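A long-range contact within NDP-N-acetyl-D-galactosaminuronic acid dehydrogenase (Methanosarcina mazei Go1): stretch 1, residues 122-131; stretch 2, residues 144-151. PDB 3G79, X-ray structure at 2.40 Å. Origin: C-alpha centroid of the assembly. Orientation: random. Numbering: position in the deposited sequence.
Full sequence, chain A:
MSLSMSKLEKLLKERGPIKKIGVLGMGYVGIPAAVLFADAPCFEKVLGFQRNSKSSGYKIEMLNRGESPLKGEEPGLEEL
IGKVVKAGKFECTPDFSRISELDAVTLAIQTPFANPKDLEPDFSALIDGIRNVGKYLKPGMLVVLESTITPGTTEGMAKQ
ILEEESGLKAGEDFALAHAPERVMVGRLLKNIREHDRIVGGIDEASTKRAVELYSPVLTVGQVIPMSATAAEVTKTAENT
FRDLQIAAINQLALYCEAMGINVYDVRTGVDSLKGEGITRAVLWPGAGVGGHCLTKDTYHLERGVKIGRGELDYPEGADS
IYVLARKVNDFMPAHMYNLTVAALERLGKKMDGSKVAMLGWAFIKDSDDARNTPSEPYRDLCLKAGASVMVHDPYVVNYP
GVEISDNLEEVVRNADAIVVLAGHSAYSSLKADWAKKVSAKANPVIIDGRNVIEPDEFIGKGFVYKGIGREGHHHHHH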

ATOM      1  N   ASP A 122     -14.865  23.751  10.368  1.00 52.88           N
ATOM      2  CA  ASP A 122     -15.939  24.654  10.812  1.00 50.84           C
ATOM      3  C   ASP A 122     -17.110  24.492   9.865  1.00 48.17           C
ATOM      4  O   ASP A 122     -17.111  25.027   8.765  1.00 47.31           O
ATOM      5  CB  ASP A 122     -15.502  26.130  10.881  1.00 51.19           C
ATOM      6  CG  ASP A 122     -16.658  27.080  11.223  1.00 68.90           C
ATOM      7  OD1 ASP A 122     -17.654  26.624  11.848  1.00 51.57           O
ATOM      8  OD2 ASP A 122     -16.569  28.283  10.868  1.00 51.20           O
ATOM      9  N   PHE A 123     -18.097  23.743  10.335  1.00 47.02           N
ATOM     10  CA  PHE A 123     -19.302  23.435   9.603  1.00 46.25           C
ATOM     11  C   PHE A 123     -20.434  24.490   9.690  1.00 44.87           C
ATOM     12  O   PHE A 123     -21.538  24.242   9.177  1.00 46.16           O
ATOM     13  CB  PHE A 123     -19.840  22.090  10.105  1.00 46.68           C
ATOM     14  CG  PHE A 123     -18.986  20.900   9.734  1.00 51.16           C
ATOM     15  CD1 PHE A 123     -18.554  20.712   8.423  1.00 47.30           C
ATOM     16  CD2 PHE A 123     -18.667  19.933  10.697  1.00 47.54           C
ATOM     17  CE1 PHE A 123     -17.787  19.583   8.062  1.00 51.28           C
ATOM     18  CE2 PHE A 123     -17.903  18.807  10.369  1.00 51.57           C
ATOM     19  CZ  PHE A 123     -17.460  18.628   9.040  1.00 47.99           C
ATOM     20  N   SER A 124     -20.181  25.652  10.297  1.00 41.57           N
ATOM     21  CA  SER A 124     -21.285  26.542  10.659  1.00 39.19           C
ATOM     22  C   SER A 124     -22.107  27.013   9.450  1.00 36.67           C
ATOM     23  O   SER A 124     -23.342  26.891   9.447  1.00 37.72           O
ATOM     24  CB  SER A 124     -20.862  27.679  11.646  1.00 39.24           C
ATOM     25  OG  SER A 124     -20.191  28.779  11.036  1.00 29.68           O
ATOM     26  N   ALA A 125     -21.441  27.519   8.426  1.00 33.59           N
ATOM     27  CA  ALA A 125     -22.116  27.851   7.183  1.00 32.61           C
ATOM     28  C   ALA A 125     -22.825  26.632   6.543  1.00 32.55           C
ATOM     29  O   ALA A 125     -23.897  26.796   5.895  1.00 33.22           O
ATOM     30  CB  ALA A 125     -21.137  28.475   6.184  1.00 32.04           C
ATOM     31  N   LEU A 126     -22.244  25.437   6.720  1.00 30.75           N
ATOM     32  CA  LEU A 126     -22.805  24.209   6.122  1.00 29.88           C
ATOM     33  C   LEU A 126     -24.079  23.910   6.836  1.00 30.60           C
ATOM     34  O   LEU A 126     -25.108  23.651   6.213  1.00 30.39           O
ATOM     35  CB  LEU A 126     -21.873  22.988   6.281  1.00 28.20           C
ATOM     36  CG  LEU A 126     -22.536  21.629   6.028  1.00 40.39           C
ATOM     37  CD1 LEU A 126     -23.022  21.572   4.557  1.00 26.67           C
ATOM     38  CD2 LEU A 126     -21.659  20.429   6.416  1.00 25.40           C
ATOM     39  N   ILE A 127     -24.016  23.962   8.164  1.00 31.84           N
ATOM     40  CA  ILE A 127     -25.190  23.629   8.930  1.00 31.83           C
ATOM     41  C   ILE A 127     -26.257  24.699   8.719  1.00 31.71           C
ATOM     42  O   ILE A 127     -27.441  24.389   8.718  1.00 31.74           O
ATOM     43  CB  ILE A 127     -24.935  23.361  10.427  1.00 31.87           C
ATOM     44  CG1 ILE A 127     -25.231  24.607  11.230  1.00 43.70           C
ATOM     45  CG2 ILE A 127     -23.569  22.778  10.731  1.00 43.30           C
ATOM     46  CD1 ILE A 127     -26.113  24.305  12.397  1.00 32.95           C
ATOM     47  N   ASP A 128     -25.852  25.946   8.511  1.00 32.27           N
ATOM     48  CA  ASP A 128     -26.829  26.966   8.174  1.00 33.42           C
ATOM     49  C   ASP A 128     -27.571  26.598   6.902  1.00 32.00           C
ATOM     50  O   ASP A 128     -28.772  26.776   6.824  1.00 30.36           O
ATOM     51  CB  ASP A 128     -26.155  28.307   7.978  1.00 36.47           C
ATOM     52  CG  ASP A 128     -26.116  29.134   9.242  1.00 63.56           C
ATOM     53  OD1 ASP A 128     -25.854  28.572  10.346  1.00 38.86           O
ATOM     54  OD2 ASP A 128     -26.352  30.357   9.107  1.00 38.40           O
ATOM     55  N   GLY A 129     -26.842  26.079   5.904  1.00 32.05           N
ATOM     56  CA  GLY A 129     -27.462  25.673   4.635  1.00 31.78           C
ATOM     57  C   GLY A 129     -28.454  24.532   4.767  1.00 31.40           C
ATOM     58  O   GLY A 129     -29.492  24.523   4.130  1.00 31.53           O
ATOM     59  N   ILE A 130     -28.112  23.558   5.598  1.00 31.38           N
ATOM     60  CA  ILE A 130     -28.927  22.384   5.817  1.00 31.17           C
ATOM     61  C   ILE A 130     -30.228  22.844   6.442  1.00 31.72           C
ATOM     62  O   ILE A 130     -31.314  22.492   5.957  1.00 32.61           O
ATOM     63  CB  ILE A 130     -28.176  21.326   6.687  1.00 31.11           C
ATOM     64  CG1 ILE A 130     -26.901  20.886   5.973  1.00 18.45           C
ATOM     65  CG2 ILE A 130     -29.017  20.101   6.878  1.00 17.38           C
ATOM     66  CD1 ILE A 130     -25.912  20.093   6.828  1.00 32.36           C
ATOM     67  N   ARG A 131     -30.124  23.643   7.504  1.00 30.79           N
ATOM     68  CA  ARG A 131     -31.281  24.318   8.085  1.00 29.59           C
ATOM     69  C   ARG A 131     -32.125  24.968   6.979  1.00 28.88           C
ATOM     70  O   ARG A 131     -33.304  24.657   6.818  1.00 28.32           O
ATOM     71  CB  ARG A 131     -30.843  25.332   9.142  1.00 30.86           C
ATOM     72  CG  ARG A 131     -30.322  24.713  10.493  1.00 49.89           C
ATOM     73  CD  ARG A 131     -30.678  25.587  11.739  1.00 34.59           C
ATOM     74  NE  ARG A 131     -29.853  25.402  12.944  1.00 49.92           N
ATOM     75  CZ  ARG A 131     -28.748  26.109  13.217  1.00 36.79           C
ATOM     76  NH1 ARG A 131     -28.077  25.916  14.357  1.00 50.88           N
ATOM     77  NH2 ARG A 131     -28.288  27.023  12.348  1.00 50.73           N
ATOM     78  N   VAL A 144     -28.740  16.392  -1.264  1.00 24.06           N
ATOM     79  CA  VAL A 144     -27.398  15.831  -1.337  1.00 24.93           C
ATOM     80  C   VAL A 144     -26.338  16.676  -0.623  1.00 25.35           C
ATOM     81  O   VAL A 144     -26.137  17.846  -0.940  1.00 23.82           O
ATOM     82  CB  VAL A 144     -26.901  15.620  -2.799  1.00 24.70           C
ATOM     83  CG1 VAL A 144     -25.637  14.748  -2.801  1.00 18.62           C
ATOM     84  CG2 VAL A 144     -27.950  14.940  -3.621  1.00 19.84           C
ATOM     85  N   LEU A 145     -25.632  16.046   0.313  1.00 26.41           N
ATOM     86  CA  LEU A 145     -24.421  16.636   0.848  1.00 26.36           C
ATOM     87  C   LEU A 145     -23.246  16.439  -0.111  1.00 26.45           C
ATOM     88  O   LEU A 145     -22.762  15.299  -0.297  1.00 24.91           O
ATOM     89  CB  LEU A 145     -24.085  16.051   2.216  1.00 26.36           C
ATOM     90  CG  LEU A 145     -25.065  16.223   3.394  1.00 37.61           C
ATOM     91  CD1 LEU A 145     -24.350  16.188   4.735  1.00 25.43           C
ATOM     92  CD2 LEU A 145     -25.782  17.522   3.291  1.00 27.16           C
ATOM     93  N   GLU A 146     -22.793  17.563  -0.688  1.00 27.13           N
ATOM     94  CA  GLU A 146     -21.579  17.603  -1.499  1.00 28.35           C
ATOM     95  C   GLU A 146     -20.334  18.077  -0.727  1.00 29.06           C
ATOM     96  O   GLU A 146     -19.228  17.737  -1.116  1.00 29.54           O
ATOM     97  CB  GLU A 146     -21.767  18.452  -2.773  1.00 29.85           C
ATOM     98  CG  GLU A 146     -22.665  17.834  -3.828  1.00 37.07           C
ATOM     99  CD  GLU A 146     -22.837  18.716  -5.079  1.00 32.34           C
ATOM    100  OE1 GLU A 146     -22.814  19.968  -4.957  1.00 36.89           O
ATOM    101  OE2 GLU A 146     -23.001  18.159  -6.184  1.00 36.50           O
ATOM    102  N   SER A 147     -20.506  18.843   0.357  1.00 29.96           N
ATOM    103  CA  SER A 147     -19.371  19.309   1.203  1.00 30.31           C
ATOM    104  C   SER A 147     -18.656  18.117   1.873  1.00 32.06           C
ATOM    105  O   SER A 147     -19.271  17.123   2.236  1.00 31.72           O
ATOM    106  CB  SER A 147     -19.832  20.288   2.292  1.00 29.73           C
ATOM    107  OG  SER A 147     -20.690  21.325   1.794  1.00 26.01           O
ATOM    108  N   THR A 148     -17.341  18.225   2.035  1.00 33.65           N
ATOM    109  CA  THR A 148     -16.545  17.197   2.709  1.00 33.78           C
ATOM    110  C   THR A 148     -16.989  17.067   4.174  1.00 32.86           C
ATOM    111  O   THR A 148     -16.926  18.025   4.921  1.00 32.24           O
ATOM    112  CB  THR A 148     -15.038  17.569   2.597  1.00 34.86           C
ATOM    113  OG1 THR A 148     -14.628  17.528   1.218  1.00 42.74           O
ATOM    114  CG2 THR A 148     -14.165  16.644   3.455  1.00 42.67           C
ATOM    115  N   ILE A 149     -17.489  15.901   4.564  1.00 33.21           N
ATOM    116  CA  ILE A 149     -17.990  15.702   5.932  1.00 33.06           C
ATOM    117  C   ILE A 149     -17.287  14.534   6.591  1.00 33.77           C
ATOM    118  O   ILE A 149     -16.511  13.847   5.929  1.00 35.70           O
ATOM    119  CB  ILE A 149     -19.516  15.549   5.997  1.00 33.04           C
ATOM    120  CG1 ILE A 149     -19.995  14.482   4.996  1.00 34.16           C
ATOM    121  CG2 ILE A 149     -20.192  16.936   5.774  1.00 33.64           C
ATOM    122  CD1 ILE A 149     -21.555  14.255   4.933  1.00 32.87           C
ATOM    123  N   THR A 150     -17.526  14.320   7.884  1.00 32.55           N
ATOM    124  CA  THR A 150     -16.864  13.236   8.621  1.00 31.35           C
ATOM    125  C   THR A 150     -17.775  12.063   8.758  1.00 30.17           C
ATOM    126  O   THR A 150     -18.985  12.238   8.884  1.00 30.90           O
ATOM    127  CB  THR A 150     -16.485  13.647  10.056  1.00 30.80           C
ATOM    128  OG1 THR A 150     -17.683  13.924  10.797  1.00 34.52           O
ATOM    129  CG2 THR A 150     -15.637  14.854  10.036  1.00 34.45           C
ATOM    130  N   PRO A 151     -17.207  10.853   8.811  1.00 29.05           N
ATOM    131  CA  PRO A 151     -18.128   9.751   8.917  1.00 29.63           C
ATOM    132  C   PRO A 151     -19.199   9.988   9.969  1.00 30.12           C
ATOM    133  O   PRO A 151     -18.860  10.307  11.105  1.00 30.97           O
ATOM    134  CB  PRO A 151     -17.217   8.586   9.323  1.00 29.39           C
ATOM    135  CG  PRO A 151     -15.953   8.888   8.560  1.00 33.81           C
ATOM    136  CD  PRO A 151     -15.816  10.392   8.635  1.00 28.25           C
TER

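No hydrogen bond or salt bridge links the two stretches; they are held by van der Waals packing, in which Leu126 and Ile130 of the helix, together with Phe123 at its N-cap, pack against a strand end and the loop that follows, with 272 Å² buried in all. Val144, at the start of stretch 2, lies out of reach. Contact begins at Leu145, whose CA-to-CB bond points sideways but whose m,t rotamer brings its end nearer the helix: CD2 lies 4.4 Å from CD1 of Ile130, which likewise starts sideways and extends in an m,t conformation. The CA atoms of this pair are 8.8 Å apart, so two long aliphatic side chains suit the gap, and both are buried.

As the strand gives way to loop, Glu146 points away from the helix and keeps its carboxylate out of this apolar contact. Ser147 points toward it. Here the CA atoms of the two stretches come closest, with 7.7 Å between those of Leu126 and Ser147, and the small serine side chain packs against the leucine, its OG 3.6 Å from Leu126 CD1. That buried hydroxyl is hydrogen-bonded elsewhere in the structure, so it is not left unpaired beside the leucine methyl.

Thr148 contributes mainly through its backbone: its O lies 3.6 Å from Phe123 CE1, at the edge of the ring and near its plane, whereas its side chain stays 6.4 Å or more from stretch 1. Ile149 then joins two helix-side residues through one methyl, CG2, which is 3.8 Å from Leu126 CD2 and 4.2 Å from Phe123 CE1. Phe123, at the N-cap position, reaches across with its m rotamer. Thr150 completes the contact, placing CG2 4.3 Å from Phe123 CZ, again at the ring edge, while Pro151 is beyond reach.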